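Local atomic coordinates of Melibiose/raffinose/stachyose-binding protein MelE (PDB entry 4R6H), a protein that binds melibiose, raffinose and stachyose and serves as the solute-binding component of the ABC transporter that imports these sugars. Residues P183-G188 with S254-L259; D90-H95 with I100-Y105; S39-D44 with D48-L53. All blocks are in the same frame, centred on the assembly; numbering follows the deposited sequence.

Interaction 1. Residues P183-G188 with S254-L259; sequences PFWFAG and SQLIEL
The indole of Trp185 reaches across to helix 256-261 and meets two leucines one helical turn apart, each at a different part of the ring system. Its six-membered ring is met by Leu256, whose CB lies 3.7 Å from CZ3 of Trp185 and whose CD1 lies 3.7 Å from Trp185 CE3. At the pyrrole end a single methyl does the work, with Leu259 CD1 standing 3.5 Å from Trp185 NE1. The Leu259 side chain crosses the indole at about a right angle, whereas that of Leu256 runs at a slant to it. The anti position of CG (chi1 -170°) carries the indole out to the leucines. One face is backed by the amide N of Ala187, 3.5 Å above the plane near the rim. Gln255 comes to the ring edge, its OE1 4.2 Å from Trp185 CZ2 and hydrogen-bonded to the backbone N of Lys252. Strand 182-185 pairs in parallel with 265-269, the strand after helix 256-261, so the indole fastens that helix to the sheet; Ile265 touches all three side chains. With no hydrogen bond or charge pair across, dispersion and the exclusion of water join the two segments.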
loop_
_atom_site.group_PDB
_atom_site.type_symbol
_atom_site.label_atom_id
_atom_site.label_comp_id
_atom_site.label_asym_id
_atom_site.label_seq_id
_atom_site.Cartn_x
_atom_site.Cartn_y
_atom_site.Cartn_z
ATOM N N PRO A 183 3.946 -22.590 -5.074
ATOM C CA PRO A 183 4.361 -22.096 -3.773
ATOM C C PRO A 183 4.155 -20.574 -3.638
ATOM O O PRO A 183 3.653 -20.141 -2.569
ATOM C CB PRO A 183 5.835 -22.503 -3.673
ATOM C CG PRO A 183 5.948 -23.660 -4.615
ATOM C CD PRO A 183 5.015 -23.395 -5.713
ATOM N N PHE A 184 4.490 -19.788 -4.669
ATOM C CA PHE A 184 4.381 -18.318 -4.591
ATOM C C PHE A 184 3.881 -17.844 -5.918
ATOM O O PHE A 184 4.547 -18.010 -6.900
ATOM C CB PHE A 184 5.763 -17.791 -4.280
ATOM C CG PHE A 184 5.868 -16.313 -4.003
ATOM C CD1 PHE A 184 4.802 -15.567 -3.494
ATOM C CD2 PHE A 184 7.103 -15.687 -4.138
ATOM C CE1 PHE A 184 4.959 -14.225 -3.178
ATOM C CE2 PHE A 184 7.269 -14.349 -3.800
ATOM C CZ PHE A 184 6.190 -13.618 -3.347
ATOM N N TRP A 185 2.680 -17.308 -5.978
ATOM C CA TRP A 185 1.994 -17.043 -7.241
ATOM C C TRP A 185 2.015 -15.596 -7.625
ATOM O O TRP A 185 1.786 -14.730 -6.804
ATOM C CB TRP A 185 0.534 -17.507 -7.147
ATOM C CG TRP A 185 -0.225 -17.522 -8.433
ATOM C CD1 TRP A 185 -0.365 -18.569 -9.302
ATOM C CD2 TRP A 185 -1.034 -16.475 -8.939
ATOM N NE1 TRP A 185 -1.179 -18.216 -10.350
ATOM C CE2 TRP A 185 -1.620 -16.933 -10.155
ATOM C CE3 TRP A 185 -1.329 -15.184 -8.503
ATOM C CZ2 TRP A 185 -2.468 -16.119 -10.925
ATOM C CZ3 TRP A 185 -2.168 -14.395 -9.264
ATOM C CH2 TRP A 185 -2.751 -14.872 -10.439
ATOM N N PHE A 186 2.351 -15.348 -8.890
ATOM C CA PHE A 186 2.342 -14.010 -9.493
ATOM C C PHE A 186 1.433 -13.911 -10.686
ATOM O O PHE A 186 1.491 -14.753 -11.602
ATOM C CB PHE A 186 3.772 -13.616 -10.002
ATOM C CG PHE A 186 4.709 -13.191 -8.920
ATOM C CD1 PHE A 186 5.429 -14.124 -8.224
ATOM C CD2 PHE A 186 4.859 -11.865 -8.597
ATOM C CE1 PHE A 186 6.306 -13.750 -7.216
ATOM C CE2 PHE A 186 5.729 -11.461 -7.609
ATOM C CZ PHE A 186 6.459 -12.418 -6.905
ATOM N N ALA A 187 0.679 -12.838 -10.705
ATOM C CA ALA A 187 -0.096 -12.481 -11.898
ATOM C C ALA A 187 0.826 -11.616 -12.807
ATOM O O ALA A 187 0.607 -10.417 -12.951
ATOM C CB ALA A 187 -1.361 -11.745 -11.521
ATOM N N GLY A 188 1.822 -12.264 -13.423
ATOM C CA GLY A 188 2.907 -11.580 -14.073
ATOM C C GLY A 188 2.489 -10.927 -15.381
ATOM O O GLY A 188 3.251 -10.148 -15.946
ATOM N N SER A 254 -7.174 -11.688 -12.648
ATOM C CA SER A 254 -8.533 -12.233 -12.606
ATOM C C SER A 254 -8.561 -13.713 -12.249
ATOM O O SER A 254 -9.631 -14.183 -11.892
ATOM C CB SER A 254 -9.238 -12.042 -13.952
ATOM O OG SER A 254 -8.546 -12.713 -14.940
ATOM N N GLN A 255 -7.418 -14.425 -12.341
ATOM C CA GLN A 255 -7.343 -15.840 -12.036
ATOM C C GLN A 255 -7.116 -16.144 -10.544
ATOM O O GLN A 255 -7.310 -17.279 -10.084
ATOM C CB GLN A 255 -6.240 -16.485 -12.865
ATOM C CG GLN A 255 -6.444 -16.342 -14.387
ATOM C CD GLN A 255 -5.190 -16.548 -15.261
ATOM O OE1 GLN A 255 -4.059 -16.480 -14.814
ATOM N NE2 GLN A 255 -5.424 -16.797 -16.542
ATOM N N LEU A 256 -6.695 -15.140 -9.775
ATOM C CA LEU A 256 -6.174 -15.391 -8.441
ATOM C C LEU A 256 -7.219 -15.986 -7.496
ATOM O O LEU A 256 -6.951 -16.973 -6.798
ATOM C CB LEU A 256 -5.604 -14.084 -7.851
ATOM C CG LEU A 256 -5.221 -14.141 -6.342
ATOM C CD1 LEU A 256 -4.180 -15.214 -6.076
ATOM C CD2 LEU A 256 -4.789 -12.776 -5.851
ATOM N N ILE A 257 -8.388 -15.360 -7.416
ATOM C CA ILE A 257 -9.379 -15.775 -6.416
ATOM C C ILE A 257 -9.750 -17.235 -6.644
ATOM O O ILE A 257 -9.763 -18.022 -5.677
ATOM C CB ILE A 257 -10.622 -14.896 -6.445
ATOM C CG1 ILE A 257 -10.292 -13.485 -5.934
ATOM C CG2 ILE A 257 -11.729 -15.518 -5.622
ATOM C CD1 ILE A 257 -11.360 -12.446 -6.228
ATOM N N GLU A 258 -10.064 -17.604 -7.882
ATOM C CA GLU A 258 -10.460 -18.991 -8.173
ATOM C C GLU A 258 -9.322 -19.973 -7.835
ATOM O O GLU A 258 -9.566 -21.019 -7.201
ATOM C CB GLU A 258 -10.896 -19.181 -9.654
ATOM C CG GLU A 258 -11.186 -20.644 -10.040
ATOM C CD GLU A 258 -11.892 -20.853 -11.386
ATOM O OE1 GLU A 258 -12.283 -19.851 -12.016
ATOM O OE2 GLU A 258 -12.060 -22.035 -11.820
ATOM N N LEU A 259 -8.085 -19.653 -8.168
ATOM C CA LEU A 259 -6.987 -20.571 -7.882
ATOM C C LEU A 259 -6.746 -20.700 -6.373
ATOM O O LEU A 259 -6.534 -21.811 -5.856
ATOM C CB LEU A 259 -5.681 -20.160 -8.560
ATOM C CG LEU A 259 -5.667 -20.318 -10.054
ATOM C CD1 LEU A 259 -4.413 -19.618 -10.589
ATOM C CD2 LEU A 259 -5.715 -21.778 -10.507
#

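Interaction 2. Residues D90-H95 with I100-Y105; sequences DLFDTH and IRYGEY
Phe92 and Tyr102 form the tight part of this contact, two side chains that lie alongside each other pointing opposite ways, their ring planes at 38°. Phe92 CE2 comes within 3.4 Å of Tyr102 CD1, and Phe92 CD2 lies over one face of the tyrosine ring, 3.9 Å above its plane. The opposite face is lined by CG of the adjacent Arg101, so the phenol is held between an aromatic neighbour and an aliphatic stem. Thr94 CG2, anti to the carbonyl carbon, is turned to the ring and packs 3.8 Å from Tyr102 CD2, while OG1 hydrogen-bonds to Glu307 and Thr310. An alanine in place of Tyr102 would probably open a gap beside Phe92 and the Thr94 methyl and leave the Arg101 stem without the ring it lies against. The looser side is at His95 and Arg101, both partly exposed, where Arg101 NH1 stays 4.1 Å from His95 CE1 without a bond; His95 NE2, 4.2 Å from that NH1, is buried here with no partner in the model. Trp97 gathers both, cation-pi with Arg101 and edge-to-face with His95. Two residues before His95, Asp93 OD1 accepts its backbone N at 3.0 Å, from above the carboxylate plane, while OD2 bonds Thr40 OG1. Outer strand 91-92 of a small antiparallel sheet thus runs through an Asx turn to short helix 98-102, whose Tyr102 packs back on the strand.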
loop_
_atom_site.group_PDB
_atom_site.type_symbol
_atom_site.label_atom_id
_atom_site.label_comp_id
_atom_site.label_asym_id
_atom_site.label_seq_id
_atom_site.Cartn_x
_atom_site.Cartn_y
_atom_site.Cartn_z
ATOM N N ASP A 90 -10.868 21.648 -1.861
ATOM C CA ASP A 90 -10.894 21.978 -0.423
ATOM C C ASP A 90 -10.278 20.845 0.412
ATOM O O ASP A 90 -9.532 21.070 1.345
ATOM C CB ASP A 90 -12.305 22.279 0.043
ATOM C CG ASP A 90 -12.959 23.419 -0.758
ATOM O OD1 ASP A 90 -12.299 24.477 -0.916
ATOM O OD2 ASP A 90 -14.084 23.198 -1.266
ATOM N N LEU A 91 -10.604 19.638 -0.001
ATOM C CA LEU A 91 -10.069 18.427 0.637
ATOM C C LEU A 91 -9.553 17.512 -0.463
ATOM O O LEU A 91 -10.207 17.358 -1.509
ATOM C CB LEU A 91 -11.165 17.713 1.404
ATOM C CG LEU A 91 -11.640 18.359 2.703
ATOM C CD1 LEU A 91 -13.016 17.843 3.126
ATOM C CD2 LEU A 91 -10.631 18.155 3.813
ATOM N N PHE A 92 -8.435 16.867 -0.200
ATOM C CA PHE A 92 -7.841 15.978 -1.193
ATOM C C PHE A 92 -7.103 14.827 -0.509
ATOM O O PHE A 92 -6.714 14.887 0.628
ATOM C CB PHE A 92 -6.942 16.753 -2.164
ATOM C CG PHE A 92 -5.892 17.568 -1.499
ATOM C CD1 PHE A 92 -6.156 18.877 -1.089
ATOM C CD2 PHE A 92 -4.652 17.035 -1.234
ATOM C CE1 PHE A 92 -5.178 19.600 -0.430
ATOM C CE2 PHE A 92 -3.670 17.781 -0.600
ATOM C CZ PHE A 92 -3.944 19.054 -0.193
ATOM N N ASP A 93 -6.904 13.774 -1.279
ATOM C CA ASP A 93 -6.242 12.548 -0.819
ATOM C C ASP A 93 -4.753 12.632 -1.133
ATOM O O ASP A 93 -4.341 12.868 -2.301
ATOM C CB ASP A 93 -6.914 11.412 -1.557
ATOM C CG ASP A 93 -6.549 9.998 -1.053
ATOM O OD1 ASP A 93 -5.619 9.844 -0.247
ATOM O OD2 ASP A 93 -7.246 9.046 -1.552
ATOM N N THR A 94 -3.919 12.476 -0.117
ATOM C CA THR A 94 -2.485 12.492 -0.353
ATOM C C THR A 94 -1.893 11.122 -0.743
ATOM O O THR A 94 -0.763 11.076 -1.214
ATOM C CB THR A 94 -1.736 13.067 0.859
ATOM O OG1 THR A 94 -2.032 12.293 2.019
ATOM C CG2 THR A 94 -2.190 14.498 1.123
ATOM N N HIS A 95 -2.638 10.044 -0.511
ATOM C CA HIS A 95 -2.337 8.670 -0.922
ATOM C C HIS A 95 -0.875 8.248 -0.893
ATOM O O HIS A 95 -0.363 7.706 -1.880
ATOM C CB HIS A 95 -2.971 8.391 -2.296
ATOM C CG HIS A 95 -2.384 9.171 -3.440
ATOM N ND1 HIS A 95 -1.644 8.567 -4.440
ATOM C CD2 HIS A 95 -2.527 10.460 -3.814
ATOM C CE1 HIS A 95 -1.300 9.473 -5.333
ATOM N NE2 HIS A 95 -1.837 10.627 -4.986
ATOM N N ILE A 100 6.055 14.614 0.881
ATOM C CA ILE A 100 6.924 14.868 -0.272
ATOM C C ILE A 100 6.266 15.716 -1.345
ATOM O O ILE A 100 6.878 16.616 -1.894
ATOM C CB ILE A 100 7.420 13.546 -0.919
ATOM C CG1 ILE A 100 8.416 12.855 0.029
ATOM C CG2 ILE A 100 8.034 13.802 -2.300
ATOM C CD1 ILE A 100 9.224 11.738 -0.595
ATOM N N ARG A 101 5.008 15.410 -1.643
ATOM C CA ARG A 101 4.312 16.050 -2.737
ATOM C C ARG A 101 3.412 17.185 -2.253
ATOM O O ARG A 101 3.262 18.190 -2.940
ATOM C CB ARG A 101 3.489 14.992 -3.460
ATOM C CG ARG A 101 2.847 15.426 -4.751
ATOM C CD ARG A 101 2.303 14.256 -5.554
ATOM N NE ARG A 101 3.313 13.298 -6.045
ATOM C CZ ARG A 101 3.052 12.120 -6.616
ATOM N NH1 ARG A 101 1.799 11.682 -6.800
ATOM N NH2 ARG A 101 4.048 11.336 -7.014
ATOM N N TYR A 102 2.800 17.023 -1.081
ATOM C CA TYR A 102 1.776 17.987 -0.634
ATOM C C TYR A 102 2.150 18.870 0.548
ATOM O O TYR A 102 1.319 19.657 1.009
ATOM C CB TYR A 102 0.490 17.237 -0.330
ATOM C CG TYR A 102 -0.147 16.699 -1.569
ATOM C CD1 TYR A 102 -0.843 17.562 -2.419
ATOM C CD2 TYR A 102 -0.089 15.360 -1.924
ATOM C CE1 TYR A 102 -1.455 17.103 -3.548
ATOM C CE2 TYR A 102 -0.725 14.875 -3.072
ATOM C CZ TYR A 102 -1.399 15.776 -3.889
ATOM O OH TYR A 102 -2.063 15.353 -5.019
ATOM N N GLY A 103 3.390 18.767 1.018
ATOM C CA GLY A 103 3.812 19.482 2.213
ATOM C C GLY A 103 3.501 20.968 2.198
ATOM O O GLY A 103 3.059 21.522 3.201
ATOM N N GLU A 104 3.705 21.614 1.061
ATOM C CA GLU A 104 3.483 23.051 0.941
ATOM C C GLU A 104 2.024 23.489 0.821
ATOM O O GLU A 104 1.755 24.664 0.861
ATOM C CB GLU A 104 4.232 23.620 -0.273
ATOM C CG GLU A 104 5.738 23.387 -0.256
ATOM C CD GLU A 104 6.389 23.792 1.058
ATOM O OE1 GLU A 104 5.993 24.824 1.641
ATOM O OE2 GLU A 104 7.299 23.070 1.511
ATOM N N TYR A 105 1.091 22.561 0.669
ATOM C CA TYR A 105 -0.314 22.925 0.443
ATOM C C TYR A 105 -1.252 22.544 1.599
ATOM O O TYR A 105 -2.378 22.995 1.631
ATOM C CB TYR A 105 -0.819 22.254 -0.841
ATOM C CG TYR A 105 -0.030 22.673 -2.063
ATOM C CD1 TYR A 105 -0.324 23.842 -2.725
ATOM C CD2 TYR A 105 1.033 21.899 -2.515
ATOM C CE1 TYR A 105 0.423 24.257 -3.835
ATOM C CE2 TYR A 105 1.781 22.297 -3.623
ATOM C CZ TYR A 105 1.467 23.476 -4.253
ATOM O OH TYR A 105 2.213 23.840 -5.354
#

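Interaction 3. Residues S39-D44 with D48-L53; sequences STMSTD and DTFRKL
Met41 and Phe50 supply the sulfur-aromatic part of this contact, a Met-aromatic pair between a loop and the helix that follows it. The two side chains cross at about a right angle. Met41 SD lies 3.6 Å from Phe50 CD2, and the thioether approaches the ring obliquely, its sulfur 64° off the ring normal. An extended methionine chain (chi2 180°) carries both sulfur and methyl to CD2 of the ring, Met41 CE being 3.7 Å from that Phe50 atom. Further along, Phe50 CE2 meets the CB of Ser39 more loosely, at 4.1 Å.

The hydrogen bonds shape the backbone. Ser39 OG accepts the backbone N of Met41 at 3.1 Å, an ST turn that ties down the loop just before the methionine. Across the contact, Asp48 N donates to Asp44 O at 2.8 Å, a nearly straight bond (165°) of the first helical turn, for which Thr43 occupies the N-cap position.

Charge enters on the exposed side. The carboxylates of Asp44 and Asp48 stand 5.3 Å apart, OD2 to OD2, and that of Asp48 lies beside Asp44 O, its OD2 3.2 Å away without bonding, acceptor against acceptor. Asp48 OD1 forms a salt bridge with Arg51 NH1 at 3.3 Å, at the guanidinium edge and in its plane. Two acidic side chains in the first turns of a helix would probably suit its dipole, while Arg51 is likely to offset part of their repulsion.

In the fold, strand 33-38, helix 44-60 and parallel strand 64-69 form a beta-alpha-beta crossover, with the loop as its first connection. Phe50 continues inward to Leu68 of strand 64-69 and to Phe326 and Met330 of helix 320-331, while Thr49 and Leu53 rest on helix 333-343.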
loop_
_atom_site.group_PDB
_atom_site.type_symbol
_atom_site.label_atom_id
_atom_site.label_comp_id
_atom_site.label_asym_id
_atom_site.label_seq_id
_atom_site.Cartn_x
_atom_site.Cartn_y
_atom_site.Cartn_z
ATOM N N SER A 39 -10.585 12.187 -4.147
ATOM C CA SER A 39 -10.302 10.895 -3.563
ATOM C C SER A 39 -9.684 9.939 -4.581
ATOM O O SER A 39 -10.165 9.909 -5.736
ATOM C CB SER A 39 -11.582 10.287 -2.972
ATOM O OG SER A 39 -11.348 8.946 -2.504
ATOM N N THR A 40 -8.706 9.146 -4.131
ATOM C CA THR A 40 -8.160 8.026 -4.950
ATOM C C THR A 40 -8.883 6.687 -4.770
ATOM O O THR A 40 -8.421 5.681 -5.294
ATOM C CB THR A 40 -6.661 7.812 -4.699
ATOM O OG1 THR A 40 -6.402 7.263 -3.389
ATOM C CG2 THR A 40 -5.869 9.076 -4.959
ATOM N N MET A 41 -9.985 6.681 -4.031
ATOM C CA MET A 41 -10.733 5.440 -3.815
ATOM C C MET A 41 -11.171 4.869 -5.156
ATOM O O MET A 41 -11.499 5.605 -6.067
ATOM C CB MET A 41 -11.934 5.653 -2.915
ATOM C CG MET A 41 -11.552 5.924 -1.493
ATOM S SD MET A 41 -12.980 6.174 -0.440
ATOM C CE MET A 41 -12.231 6.754 1.079
ATOM N N SER A 42 -11.194 3.551 -5.228
ATOM C CA SER A 42 -11.346 2.817 -6.503
ATOM C C SER A 42 -12.544 1.880 -6.554
ATOM O O SER A 42 -13.097 1.671 -7.615
ATOM C CB SER A 42 -10.047 2.060 -6.830
ATOM O OG SER A 42 -9.624 1.236 -5.773
ATOM N N THR A 43 -12.957 1.320 -5.435
ATOM C CA THR A 43 -13.995 0.278 -5.461
ATOM C C THR A 43 -15.377 0.842 -5.240
ATOM O O THR A 43 -15.565 1.970 -4.696
ATOM C CB THR A 43 -13.758 -0.821 -4.410
ATOM O OG1 THR A 43 -14.169 -0.359 -3.125
ATOM C CG2 THR A 43 -12.327 -1.311 -4.366
ATOM N N ASP A 44 -16.378 0.107 -5.712
ATOM C CA ASP A 44 -17.736 0.537 -5.518
ATOM C C ASP A 44 -18.075 0.717 -4.046
ATOM O O ASP A 44 -18.753 1.679 -3.718
ATOM C CB ASP A 44 -18.739 -0.431 -6.173
ATOM C CG ASP A 44 -18.722 -0.336 -7.703
ATOM O OD1 ASP A 44 -17.961 0.454 -8.286
ATOM O OD2 ASP A 44 -19.512 -1.036 -8.344
ATOM N N ASP A 48 -19.294 4.305 -2.866
ATOM C CA ASP A 48 -20.670 4.390 -2.390
ATOM C C ASP A 48 -20.758 4.778 -0.901
ATOM O O ASP A 48 -21.586 5.569 -0.504
ATOM C CB ASP A 48 -21.432 3.078 -2.639
ATOM C CG ASP A 48 -21.529 2.716 -4.121
ATOM O OD1 ASP A 48 -21.195 3.566 -4.983
ATOM O OD2 ASP A 48 -21.913 1.551 -4.417
ATOM N N THR A 49 -19.880 4.223 -0.069
ATOM C CA THR A 49 -19.893 4.533 1.320
ATOM C C THR A 49 -19.477 5.991 1.571
ATOM O O THR A 49 -20.034 6.638 2.453
ATOM C CB THR A 49 -19.008 3.544 2.127
ATOM O OG1 THR A 49 -19.539 2.221 1.986
ATOM C CG2 THR A 49 -18.947 3.899 3.596
ATOM N N PHE A 50 -18.456 6.460 0.852
ATOM C CA PHE A 50 -18.044 7.848 0.962
ATOM C C PHE A 50 -19.206 8.780 0.563
ATOM O O PHE A 50 -19.485 9.736 1.298
ATOM C CB PHE A 50 -16.754 8.070 0.167
ATOM C CG PHE A 50 -15.860 9.205 0.660
ATOM C CD1 PHE A 50 -16.271 10.122 1.634
ATOM C CD2 PHE A 50 -14.602 9.373 0.107
ATOM C CE1 PHE A 50 -15.436 11.144 2.030
ATOM C CE2 PHE A 50 -13.763 10.400 0.507
ATOM C CZ PHE A 50 -14.190 11.298 1.450
ATOM N N ARG A 51 -19.937 8.454 -0.513
ATOM C CA ARG A 51 -21.092 9.253 -0.894
ATOM C C ARG A 51 -22.184 9.215 0.181
ATOM O O ARG A 51 -22.791 10.237 0.445
ATOM C CB ARG A 51 -21.657 8.797 -2.245
ATOM C CG ARG A 51 -20.729 9.121 -3.407
ATOM C CD ARG A 51 -21.377 8.819 -4.748
ATOM N NE ARG A 51 -20.383 8.829 -5.826
ATOM C CZ ARG A 51 -19.919 7.741 -6.448
ATOM N NH1 ARG A 51 -20.369 6.515 -6.138
ATOM N NH2 ARG A 51 -19.013 7.876 -7.416
ATOM N N LYS A 52 -22.409 8.064 0.808
ATOM C CA LYS A 52 -23.434 7.973 1.831
ATOM C C LYS A 52 -23.028 8.836 3.045
ATOM O O LYS A 52 -23.847 9.524 3.631
ATOM C CB LYS A 52 -23.759 6.505 2.168
ATOM C CG LYS A 52 -23.177 5.932 3.444
ATOM C CD LYS A 52 -24.245 5.867 4.516
ATOM C CE LYS A 52 -24.888 4.488 4.580
ATOM N NZ LYS A 52 -25.386 4.198 5.940
ATOM N N LEU A 53 -21.747 8.827 3.420
ATOM C CA LEU A 53 -21.310 9.637 4.513
ATOM C C LEU A 53 -21.363 11.132 4.168
ATOM O O LEU A 53 -21.662 11.935 5.019
ATOM C CB LEU A 53 -19.904 9.216 4.967
ATOM C CG LEU A 53 -19.859 7.895 5.728
ATOM C CD1 LEU A 53 -18.395 7.511 5.907
ATOM C CD2 LEU A 53 -20.567 7.936 7.077
#

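In the fold
Interactions 2 and 3 belong together: their centres are about 19 Å apart, and they touch where Asp93 OD2 meets Thr40 OG1 at 2.7 Å, a probable hydrogen bond between neighbouring loops. Helix 320-331 borders both, touched by Leu91 next to interaction 2 and by Phe50 of interaction 3. Interaction 1 stands apart, its centre about 34 Å from that of interaction 2 on the opposite side of the chain's centre. Chemistry follows place. Interaction 2 is largely buried and aromatic; interaction 3 runs from a buried sulfur-ring pair to exposed carboxylates; interaction 1 is partly buried, mostly aromatic on aliphatic, without hydrogen bonds or salt bridges across it, joining segments distant in sequence rather than consecutive elements.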